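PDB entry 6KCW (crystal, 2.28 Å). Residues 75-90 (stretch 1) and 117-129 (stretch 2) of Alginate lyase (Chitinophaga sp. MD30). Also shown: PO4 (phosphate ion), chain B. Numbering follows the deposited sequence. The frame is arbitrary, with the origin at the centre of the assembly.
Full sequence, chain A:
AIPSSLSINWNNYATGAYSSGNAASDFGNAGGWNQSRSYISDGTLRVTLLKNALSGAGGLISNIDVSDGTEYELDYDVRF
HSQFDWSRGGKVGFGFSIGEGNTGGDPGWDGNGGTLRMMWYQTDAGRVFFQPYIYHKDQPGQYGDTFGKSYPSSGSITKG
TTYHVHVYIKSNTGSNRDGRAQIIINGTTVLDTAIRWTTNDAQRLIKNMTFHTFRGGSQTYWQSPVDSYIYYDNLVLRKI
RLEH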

# COMPACT_ATOMS: atom_id res chain seq x y z
N ASP A 75 10.09 3.67 0.95
CA ASP A 75 9.80 5.10 0.98
C ASP A 75 9.26 5.51 -0.38
O ASP A 75 9.69 5.00 -1.41
CB ASP A 75 11.06 5.96 1.29
CG ASP A 75 11.36 6.06 2.78
OD1 ASP A 75 11.99 5.12 3.33
OD2 ASP A 75 10.97 7.07 3.40
N TYR A 76 8.32 6.44 -0.37
CA TYR A 76 7.76 6.98 -1.60
C TYR A 76 7.03 8.26 -1.25
O TYR A 76 6.73 8.52 -0.08
CB TYR A 76 6.80 5.99 -2.29
CG TYR A 76 5.56 5.68 -1.48
CD1 TYR A 76 5.55 4.63 -0.57
CD2 TYR A 76 4.41 6.45 -1.61
CE1 TYR A 76 4.42 4.34 0.17
CE2 TYR A 76 3.29 6.18 -0.87
CZ TYR A 76 3.30 5.12 0.02
OH TYR A 76 2.19 4.84 0.76
N ASP A 77 6.75 9.05 -2.27
CA ASP A 77 5.91 10.22 -2.14
C ASP A 77 4.59 9.95 -2.83
O ASP A 77 4.52 9.19 -3.80
CB ASP A 77 6.56 11.47 -2.74
CG ASP A 77 7.78 11.88 -1.99
OD1 ASP A 77 7.73 11.87 -0.74
OD2 ASP A 77 8.80 12.19 -2.64
N VAL A 78 3.54 10.57 -2.32
CA VAL A 78 2.21 10.39 -2.87
C VAL A 78 1.48 11.72 -2.78
O VAL A 78 1.66 12.47 -1.81
CB VAL A 78 1.45 9.26 -2.15
CG1 VAL A 78 1.45 9.48 -0.65
CG2 VAL A 78 0.03 9.17 -2.69
N ARG A 79 0.72 12.03 -3.82
CA ARG A 79 -0.05 13.27 -3.91
C ARG A 79 -1.39 12.94 -4.55
O ARG A 79 -1.43 12.28 -5.59
CB ARG A 79 0.70 14.31 -4.75
CG ARG A 79 0.32 15.76 -4.46
CD ARG A 79 0.14 16.54 -5.76
NE ARG A 79 1.13 16.16 -6.77
CZ ARG A 79 0.89 16.19 -8.07
NH1 ARG A 79 -0.30 16.58 -8.52
NH2 ARG A 79 1.84 15.82 -8.93
N PHE A 80 -2.47 13.38 -3.92
CA PHE A 80 -3.78 13.26 -4.55
C PHE A 80 -3.97 14.41 -5.52
O PHE A 80 -3.52 15.53 -5.27
CB PHE A 80 -4.90 13.25 -3.51
CG PHE A 80 -4.94 12.00 -2.70
CD1 PHE A 80 -4.20 11.90 -1.52
CD2 PHE A 80 -5.73 10.93 -3.10
CE1 PHE A 80 -4.24 10.74 -0.77
CE2 PHE A 80 -5.77 9.77 -2.36
CZ PHE A 80 -5.03 9.67 -1.19
N HIS A 81 -4.63 14.13 -6.63
CA HIS A 81 -4.87 15.12 -7.66
C HIS A 81 -5.59 16.33 -7.09
O HIS A 81 -6.16 16.31 -5.99
CB HIS A 81 -5.68 14.50 -8.80
CG HIS A 81 -5.91 15.43 -9.95
ND1 HIS A 81 -7.04 16.22 -10.04
CD2 HIS A 81 -5.17 15.69 -11.05
CE1 HIS A 81 -6.98 16.92 -11.16
NE2 HIS A 81 -5.86 16.62 -11.79
N SER A 82 -5.58 17.41 -7.87
CA SER A 82 -6.12 18.69 -7.41
C SER A 82 -7.61 18.59 -7.11
O SER A 82 -8.08 19.11 -6.09
CB SER A 82 -5.86 19.76 -8.48
OG SER A 82 -6.05 21.06 -7.95
N GLN A 83 -8.37 17.94 -7.98
CA GLN A 83 -9.79 17.71 -7.78
C GLN A 83 -10.09 16.25 -7.50
O GLN A 83 -11.08 15.71 -7.99
CB GLN A 83 -10.61 18.17 -8.98
CG GLN A 83 -10.80 19.66 -9.08
CD GLN A 83 -9.93 20.23 -10.15
OE1 GLN A 83 -10.09 19.92 -11.33
NE2 GLN A 83 -8.97 21.06 -9.75
N PHE A 84 -9.23 15.59 -6.74
CA PHE A 84 -9.49 14.21 -6.39
C PHE A 84 -10.81 14.11 -5.63
O PHE A 84 -11.14 14.96 -4.80
CB PHE A 84 -8.34 13.66 -5.55
CG PHE A 84 -8.43 12.18 -5.30
CD1 PHE A 84 -7.87 11.29 -6.20
CD2 PHE A 84 -9.07 11.69 -4.17
CE1 PHE A 84 -7.94 9.93 -5.98
CE2 PHE A 84 -9.14 10.33 -3.94
CZ PHE A 84 -8.58 9.45 -4.85
N ASP A 85 -11.60 13.09 -5.94
CA ASP A 85 -12.88 12.88 -5.28
C ASP A 85 -12.66 11.87 -4.17
O ASP A 85 -12.54 10.67 -4.41
CB ASP A 85 -13.95 12.41 -6.27
CG ASP A 85 -15.32 12.21 -5.61
OD1 ASP A 85 -15.53 12.69 -4.47
OD2 ASP A 85 -16.18 11.57 -6.24
N TRP A 86 -12.60 12.37 -2.93
CA TRP A 86 -12.31 11.52 -1.79
C TRP A 86 -13.22 10.30 -1.76
O TRP A 86 -12.75 9.17 -1.59
CB TRP A 86 -12.47 12.30 -0.49
CG TRP A 86 -11.51 13.42 -0.26
CD1 TRP A 86 -11.81 14.69 0.10
CD2 TRP A 86 -10.07 13.35 -0.30
NE1 TRP A 86 -10.67 15.42 0.27
CE2 TRP A 86 -9.59 14.62 0.03
CE3 TRP A 86 -9.16 12.33 -0.59
CZ2 TRP A 86 -8.22 14.91 0.07
CZ3 TRP A 86 -7.81 12.62 -0.55
CH2 TRP A 86 -7.35 13.90 -0.22
N SER A 87 -14.52 10.52 -1.92
CA SER A 87 -15.55 9.47 -1.84
C SER A 87 -15.40 8.79 -0.47
O SER A 87 -15.26 9.49 0.54
CB SER A 87 -15.46 8.56 -3.05
OG SER A 87 -16.44 7.56 -2.95
N ARG A 88 -15.44 7.45 -0.39
CA ARG A 88 -15.35 6.80 0.92
C ARG A 88 -13.92 6.49 1.31
O ARG A 88 -13.57 6.61 2.49
CB ARG A 88 -16.19 5.52 0.95
CG ARG A 88 -16.06 4.69 2.24
CD ARG A 88 -16.91 5.30 3.36
NE ARG A 88 -17.05 4.40 4.48
CZ ARG A 88 -17.16 4.80 5.74
NH1 ARG A 88 -17.08 6.09 6.03
NH2 ARG A 88 -17.31 3.91 6.72
N GLY A 89 -13.07 6.12 0.36
CA GLY A 89 -11.68 5.84 0.64
C GLY A 89 -11.21 4.69 -0.23
O GLY A 89 -11.90 4.24 -1.13
N GLY A 90 -10.00 4.22 0.05
CA GLY A 90 -9.45 3.12 -0.70
C GLY A 90 -8.00 2.92 -0.32
O GLY A 90 -7.49 3.57 0.59
P PO4 B . -10.09 -5.34 2.09
O1 PO4 B . -9.03 -5.40 1.03
O2 PO4 B . -11.24 -6.25 1.69
O3 PO4 B . -10.67 -3.95 2.21
O4 PO4 B . -9.52 -5.84 3.43
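Stretch 2, residues 117-129: RMMWYQTDAGRVF

Stretch 2 forms a hairpin: strand 117-122, a type I turn from Thr123 to Gly126, and a returning strand at 128-129. Its first strand runs antiparallel to the strand that opens at Gly89, so Gly89 faces Tyr121 (CA to CA, 4.2 Å) and Gly90 pairs with Trp120.

Along strand 75-80 of stretch 1, alternate side chains point toward stretch 2. Tyr76 sets its OH 3.3 Å from CE of Met118, whose flexible thioether chain reaches the phenol easily. Phe80 turns its edge toward the face of Trp120, with CE2 3.8 Å from Trp120 CD2 and ring planes at 72°. After the type I turn from His81 to Phe84, Phe84 repeats the motif, its CZ 3.5 Å from Trp120 CZ2. Flat, apolar rings suit this buried site.

Trp86 serves stretch 2 in two ways. Its carbonyl O accepts a nearly straight hydrogen bond from Trp120 NE1 (3.0 Å), satisfying the indole's polar group at the ring edge, while its own indole receives Val128 CG1 over one face, 3.5 Å from Trp86 CD2. The amide of Gln122 can donate as well as accept, and here its NE2 donates to Ser87 O (2.7 Å).

Arg88 points its CA-to-CB bond away, yet its long chain curls back: NH1 makes a weak hydrogen bond to Gln122 O (2.9 Å) and a long salt bridge to Asp124 OD1 (3.8 Å). Its backbone O accepts from Gln122 N at 3.0 Å.

Gly89 and Gly90 close the contact. A CB on Gly89 would clash with Trp120 O, and its backbone angles themselves call for glycine. Without side chains, both CA atoms pack over the Trp120 face opposite Phe80. Gly90 N bonds to Trp120 O, and Trp120 N to Gly90 O, each at 3.1 Å.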

# COMPACT_ATOMS: atom_id res chain seq x y z
N ARG A 117 -0.65 -2.40 4.54
CA ARG A 117 -0.98 -1.42 3.50
C ARG A 117 -1.51 -0.16 4.17
O ARG A 117 -1.63 -0.07 5.40
CB ARG A 117 -2.00 -1.96 2.49
CG ARG A 117 -1.50 -3.15 1.69
CD ARG A 117 -2.61 -3.81 0.86
NE ARG A 117 -3.81 -4.06 1.64
CZ ARG A 117 -4.98 -4.40 1.12
NH1 ARG A 117 -5.13 -4.54 -0.19
NH2 ARG A 117 -6.02 -4.60 1.92
N MET A 118 -1.84 0.83 3.34
CA MET A 118 -2.31 2.13 3.81
C MET A 118 -3.52 2.56 3.00
O MET A 118 -3.62 2.25 1.81
CB MET A 118 -1.20 3.21 3.73
CG MET A 118 -1.57 4.54 4.41
SD MET A 118 -0.27 5.80 4.41
CE MET A 118 -0.20 6.20 2.65
N MET A 119 -4.43 3.27 3.65
CA MET A 119 -5.63 3.77 3.01
C MET A 119 -5.77 5.27 3.24
O MET A 119 -5.20 5.83 4.17
CB MET A 119 -6.90 3.09 3.55
CG MET A 119 -6.99 1.62 3.30
SD MET A 119 -8.61 1.03 3.82
CE MET A 119 -9.76 1.97 2.81
N TRP A 120 -6.55 5.91 2.37
CA TRP A 120 -7.22 7.15 2.74
C TRP A 120 -8.67 6.82 3.05
O TRP A 120 -9.19 5.76 2.67
CB TRP A 120 -7.09 8.20 1.63
CG TRP A 120 -8.11 8.11 0.57
CD1 TRP A 120 -9.30 8.77 0.53
CD2 TRP A 120 -8.05 7.32 -0.62
NE1 TRP A 120 -9.99 8.44 -0.61
CE2 TRP A 120 -9.25 7.54 -1.34
CE3 TRP A 120 -7.10 6.43 -1.15
CZ2 TRP A 120 -9.52 6.92 -2.56
CZ3 TRP A 120 -7.37 5.82 -2.36
CH2 TRP A 120 -8.57 6.06 -3.05
N TYR A 121 -9.32 7.70 3.81
CA TYR A 121 -10.62 7.35 4.38
C TYR A 121 -11.38 8.62 4.74
O TYR A 121 -10.78 9.58 5.25
CB TYR A 121 -10.44 6.47 5.63
CG TYR A 121 -11.72 5.85 6.18
CD1 TYR A 121 -12.28 4.72 5.61
CD2 TYR A 121 -12.34 6.37 7.32
CE1 TYR A 121 -13.43 4.15 6.13
CE2 TYR A 121 -13.49 5.80 7.85
CZ TYR A 121 -14.03 4.70 7.24
OH TYR A 121 -15.17 4.13 7.76
N GLN A 122 -12.69 8.62 4.47
CA GLN A 122 -13.56 9.75 4.79
C GLN A 122 -14.66 9.30 5.75
O GLN A 122 -15.38 8.33 5.48
CB GLN A 122 -14.17 10.38 3.54
CG GLN A 122 -15.20 11.45 3.89
CD GLN A 122 -15.40 12.47 2.79
OE1 GLN A 122 -15.65 13.64 3.07
NE2 GLN A 122 -15.28 12.04 1.54
N THR A 123 -14.78 10.03 6.86
CA THR A 123 -15.78 9.73 7.87
C THR A 123 -17.13 10.29 7.45
O THR A 123 -17.21 11.27 6.72
CB THR A 123 -15.39 10.35 9.21
OG1 THR A 123 -15.30 11.78 9.06
CG2 THR A 123 -14.06 9.80 9.69
N ASP A 124 -18.20 9.67 7.97
CA ASP A 124 -19.52 10.25 7.80
C ASP A 124 -19.52 11.73 8.21
O ASP A 124 -20.22 12.55 7.60
CB ASP A 124 -20.56 9.44 8.61
CG ASP A 124 -20.87 8.04 7.99
OD1 ASP A 124 -20.37 7.72 6.89
OD2 ASP A 124 -21.63 7.26 8.61
N ALA A 125 -18.67 12.10 9.17
CA ALA A 125 -18.55 13.47 9.69
C ALA A 125 -17.71 14.40 8.82
O ALA A 125 -17.60 15.59 9.16
CB ALA A 125 -17.97 13.44 11.10
N GLY A 126 -17.10 13.91 7.74
CA GLY A 126 -16.43 14.79 6.79
C GLY A 126 -14.91 14.87 6.89
O GLY A 126 -14.29 15.57 6.08
N ARG A 127 -14.30 14.18 7.85
CA ARG A 127 -12.85 14.17 7.97
C ARG A 127 -12.25 13.17 6.99
O ARG A 127 -12.83 12.12 6.72
CB ARG A 127 -12.43 13.84 9.41
CG ARG A 127 -11.08 14.42 9.83
CD ARG A 127 -10.84 14.34 11.35
NE ARG A 127 -10.41 13.02 11.81
CZ ARG A 127 -9.14 12.63 11.93
NH1 ARG A 127 -8.15 13.46 11.63
NH2 ARG A 127 -8.86 11.41 12.35
N VAL A 128 -11.08 13.50 6.45
CA VAL A 128 -10.39 12.67 5.46
C VAL A 128 -8.93 12.54 5.87
O VAL A 128 -8.23 13.55 6.01
CB VAL A 128 -10.50 13.26 4.04
CG1 VAL A 128 -9.67 12.43 3.07
CG2 VAL A 128 -11.96 13.31 3.60
N PHE A 129 -8.44 11.31 6.00
CA PHE A 129 -7.10 11.10 6.51
C PHE A 129 -6.46 9.87 5.86
O PHE A 129 -7.09 9.14 5.10
CB PHE A 129 -7.10 10.94 8.05
CG PHE A 129 -8.20 10.06 8.57
CD1 PHE A 129 -8.04 8.68 8.64
CD2 PHE A 129 -9.41 10.61 8.98
CE1 PHE A 129 -9.05 7.87 9.11
CE2 PHE A 129 -10.43 9.80 9.46
CZ PHE A 129 -10.26 8.43 9.51